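Local coordinates for protein putative uronate isomerase (Thermotoga maritima, PDB 4NAR) that is of unproven function but may, as a member of the lactate racemase family, interconvert the two stereoisomers of lactate, at residues H99-L107 with P168-V176. Numbering follows the deposited sequence.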
loop_
_atom_site.group_PDB
_atom_site.type_symbol
_atom_site.label_atom_id
_atom_site.label_comp_id
_atom_site.label_asym_id
_atom_site.label_seq_id
_atom_site.Cartn_x
_atom_site.Cartn_y
_atom_site.Cartn_z
ATOM N N HIS A 99 12.291 8.655 2.262
ATOM C CA HIS A 99 12.836 7.783 1.222
ATOM C C HIS A 99 12.966 8.634 -0.051
ATOM O O HIS A 99 12.275 9.641 -0.184
ATOM C CB HIS A 99 11.914 6.568 1.009
ATOM C CG HIS A 99 12.377 5.642 -0.077
ATOM N ND1 HIS A 99 13.692 5.301 -0.260
ATOM C CD2 HIS A 99 11.667 4.978 -1.036
ATOM C CE1 HIS A 99 13.793 4.471 -1.296
ATOM N NE2 HIS A 99 12.579 4.264 -1.770
ATOM N N GLU A 100 13.868 8.253 -0.960
ATOM C CA GLU A 100 14.049 8.959 -2.238
ATOM C C GLU A 100 13.932 7.969 -3.397
ATOM O O GLU A 100 14.920 7.625 -4.056
ATOM C CB GLU A 100 15.404 9.659 -2.285
ATOM C CG GLU A 100 15.657 10.587 -1.120
ATOM C CD GLU A 100 17.135 10.867 -0.935
ATOM O OE1 GLU A 100 17.646 11.776 -1.649
ATOM O OE2 GLU A 100 17.778 10.175 -0.090
ATOM N N PHE A 101 12.699 7.528 -3.619
ATOM C CA PHE A 101 12.352 6.448 -4.538
ATOM C C PHE A 101 12.961 6.683 -5.922
ATOM O O PHE A 101 13.422 5.745 -6.597
ATOM C CB PHE A 101 10.816 6.405 -4.636
ATOM C CG PHE A 101 10.273 5.222 -5.377
ATOM C CD1 PHE A 101 10.186 5.230 -6.761
ATOM C CD2 PHE A 101 9.818 4.109 -4.688
ATOM C CE1 PHE A 101 9.673 4.135 -7.460
ATOM C CE2 PHE A 101 9.295 3.020 -5.369
ATOM C CZ PHE A 101 9.228 3.031 -6.764
ATOM N N PHE A 102 12.951 7.948 -6.341
ATOM C CA PHE A 102 13.313 8.286 -7.715
ATOM C C PHE A 102 14.747 8.774 -7.819
ATOM O O PHE A 102 15.144 9.259 -8.868
ATOM C CB PHE A 102 12.386 9.381 -8.254
ATOM C CG PHE A 102 10.929 8.996 -8.269
ATOM C CD1 PHE A 102 10.383 8.298 -9.347
ATOM C CD2 PHE A 102 10.097 9.349 -7.205
ATOM C CE1 PHE A 102 9.017 7.944 -9.356
ATOM C CE2 PHE A 102 8.735 8.998 -7.199
ATOM C CZ PHE A 102 8.195 8.292 -8.275
ATOM N N ASN A 103 15.503 8.686 -6.726
ATOM C CA ASN A 103 16.874 9.184 -6.728
ATOM C C ASN A 103 17.887 8.039 -6.691
ATOM O O ASN A 103 18.092 7.404 -5.643
ATOM C CB ASN A 103 17.109 10.162 -5.573
ATOM C CG ASN A 103 18.415 10.945 -5.723
ATOM O OD1 ASN A 103 19.331 10.542 -6.475
ATOM N ND2 ASN A 103 18.512 12.070 -4.995
ATOM N N PRO A 104 18.540 7.784 -7.844
ATOM C CA PRO A 104 19.499 6.670 -7.962
ATOM C C PRO A 104 20.564 6.727 -6.876
ATOM O O PRO A 104 21.001 5.692 -6.366
ATOM C CB PRO A 104 20.146 6.899 -9.330
ATOM C CG PRO A 104 19.092 7.658 -10.117
ATOM C CD PRO A 104 18.414 8.554 -9.100
ATOM N N GLU A 105 20.960 7.934 -6.506
ATOM C CA GLU A 105 22.043 8.109 -5.549
ATOM C C GLU A 105 21.666 7.676 -4.127
ATOM O O GLU A 105 22.541 7.371 -3.309
ATOM C CB GLU A 105 22.521 9.561 -5.582
ATOM C CG GLU A 105 23.171 9.946 -6.913
ATOM C CD GLU A 105 24.290 8.984 -7.308
ATOM O OE1 GLU A 105 25.111 8.603 -6.426
ATOM O OE2 GLU A 105 24.342 8.601 -8.501
ATOM N N ALA A 106 20.368 7.632 -3.843
ATOM C CA ALA A 106 19.868 7.227 -2.531
ATOM C C ALA A 106 19.784 5.691 -2.382
ATOM O O ALA A 106 19.576 5.160 -1.275
ATOM C CB ALA A 106 18.513 7.837 -2.304
ATOM N N LEU A 107 19.957 4.981 -3.496
ATOM C CA LEU A 107 19.690 3.550 -3.516
ATOM C C LEU A 107 20.959 2.719 -3.574
ATOM O O LEU A 107 21.992 3.165 -4.090
ATOM C CB LEU A 107 18.795 3.199 -4.707
ATOM C CG LEU A 107 17.602 4.145 -4.863
ATOM C CD1 LEU A 107 16.961 3.957 -6.224
ATOM C CD2 LEU A 107 16.573 3.962 -3.723
ATOM N N PRO A 168 7.095 -2.266 -2.088
ATOM C CA PRO A 168 7.736 -1.069 -2.671
ATOM C C PRO A 168 8.268 -0.035 -1.677
ATOM O O PRO A 168 8.906 0.929 -2.122
ATOM C CB PRO A 168 6.585 -0.404 -3.446
ATOM C CG PRO A 168 5.356 -0.733 -2.593
ATOM C CD PRO A 168 5.616 -2.171 -2.130
ATOM N N GLY A 169 7.995 -0.223 -0.385
ATOM C CA GLY A 169 8.233 0.788 0.637
ATOM C C GLY A 169 9.485 1.651 0.529
ATOM O O GLY A 169 9.413 2.894 0.593
ATOM N N ILE A 170 10.638 1.006 0.374
ATOM C CA ILE A 170 11.897 1.733 0.322
ATOM C C ILE A 170 12.734 1.253 -0.859
ATOM O O ILE A 170 13.972 1.168 -0.795
ATOM C CB ILE A 170 12.683 1.549 1.630
ATOM C CG1 ILE A 170 12.908 0.050 1.878
ATOM C CG2 ILE A 170 11.943 2.222 2.805
ATOM C CD1 ILE A 170 13.655 -0.265 3.124
ATOM N N ALA A 171 12.039 0.946 -1.942
ATOM C CA ALA A 171 12.681 0.390 -3.123
ATOM C C ALA A 171 12.712 1.440 -4.244
ATOM O O ALA A 171 12.837 2.664 -3.995
ATOM C CB ALA A 171 11.951 -0.877 -3.570
ATOM N N SER A 172 12.577 0.965 -5.477
ATOM C CA SER A 172 12.594 1.859 -6.611
ATOM C C SER A 172 11.891 1.267 -7.821
ATOM O O SER A 172 11.315 0.169 -7.766
ATOM C CB SER A 172 14.032 2.271 -6.951
ATOM O OG SER A 172 14.895 1.146 -7.014
ATOM N N THR A 173 12.009 1.999 -8.920
ATOM C CA THR A 173 11.156 1.867 -10.085
ATOM C C THR A 173 11.075 0.487 -10.727
ATOM O O THR A 173 9.976 -0.012 -10.978
ATOM C CB THR A 173 11.588 2.886 -11.142
ATOM O OG1 THR A 173 11.343 4.193 -10.617
ATOM C CG2 THR A 173 10.798 2.712 -12.422
ATOM N N GLU A 174 12.226 -0.113 -11.010
ATOM C CA GLU A 174 12.239 -1.311 -11.842
ATOM C C GLU A 174 11.489 -2.458 -11.190
ATOM O O GLU A 174 10.565 -3.016 -11.800
ATOM C CB GLU A 174 13.658 -1.750 -12.213
ATOM C CG GLU A 174 14.509 -0.668 -12.844
ATOM C CD GLU A 174 15.308 0.105 -11.793
ATOM O OE1 GLU A 174 14.761 0.376 -10.676
ATOM O OE2 GLU A 174 16.488 0.433 -12.086
ATOM N N VAL A 175 11.867 -2.805 -9.958
ATOM C CA VAL A 175 11.242 -3.945 -9.306
ATOM C C VAL A 175 9.762 -3.671 -8.983
ATOM O O VAL A 175 8.918 -4.580 -9.047
ATOM C CB VAL A 175 12.037 -4.387 -8.041
ATOM C CG1 VAL A 175 12.081 -3.247 -6.986
ATOM C CG2 VAL A 175 11.478 -5.694 -7.464
ATOM N N VAL A 176 9.445 -2.416 -8.673
ATOM C CA VAL A 176 8.080 -2.040 -8.318
ATOM C C VAL A 176 7.152 -2.054 -9.556
ATOM O O VAL A 176 5.994 -2.504 -9.481
ATOM C CB VAL A 176 8.061 -0.682 -7.567
ATOM C CG1 VAL A 176 6.622 -0.136 -7.423
ATOM C CG2 VAL A 176 8.773 -0.826 -6.182
HETATM O O HOH W 1 13.248 4.493 -9.029
#
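The loop 99-107 runs beside the loop that leads into helix 173-186, and the backbones come nearest at F101 and S172, whose CA atoms lie 5.0 Å apart. Both segments belong to the Lactate racemase N-terminal domain. The first links strands 94-97 and 107-113 through a type I beta turn, E100 to N103. H99 CG stands anti to the backbone N (chi1 178°), which sends the imidazole across to the other loop. There H99 NE2 donates to A171 O at 2.8 Å, with an N-H...O angle of 152°. The oxygen lies in the ring plane and offers a lone pair. ND1 is hydrogen-bonded to the side chain of N135, so both ring nitrogens are held and the ring's rotation is fixed. I170 CA makes a CH-pi contact with one imidazole face; the backbone N of F101 lies over the opposite face. With an alanine here in place of H99, A171 O and the N135 side chain would probably both lose their partner, and a gap would be likely to open over I170 CA. The F101 ring lies over the start of the helix. S172 CA sits 3.7 Å from the F101 ring centroid, a CH-pi contact over the face. V176 meets the ring at its edge, where CG2 approaches F101 CZ. L107 reaches S172 with CD1, which packs 3.5 Å from S172 CB. S172 is the N-cap residue, but its hydroxyl makes no capping bond and instead hydrogen-bonds to K133 O. A water joins the turn to the first turn of the helix. It donates to F101 O at 2.7 Å, accepts from T173 N at 2.8 Å and also hydrogen-bonds to T173 OG1.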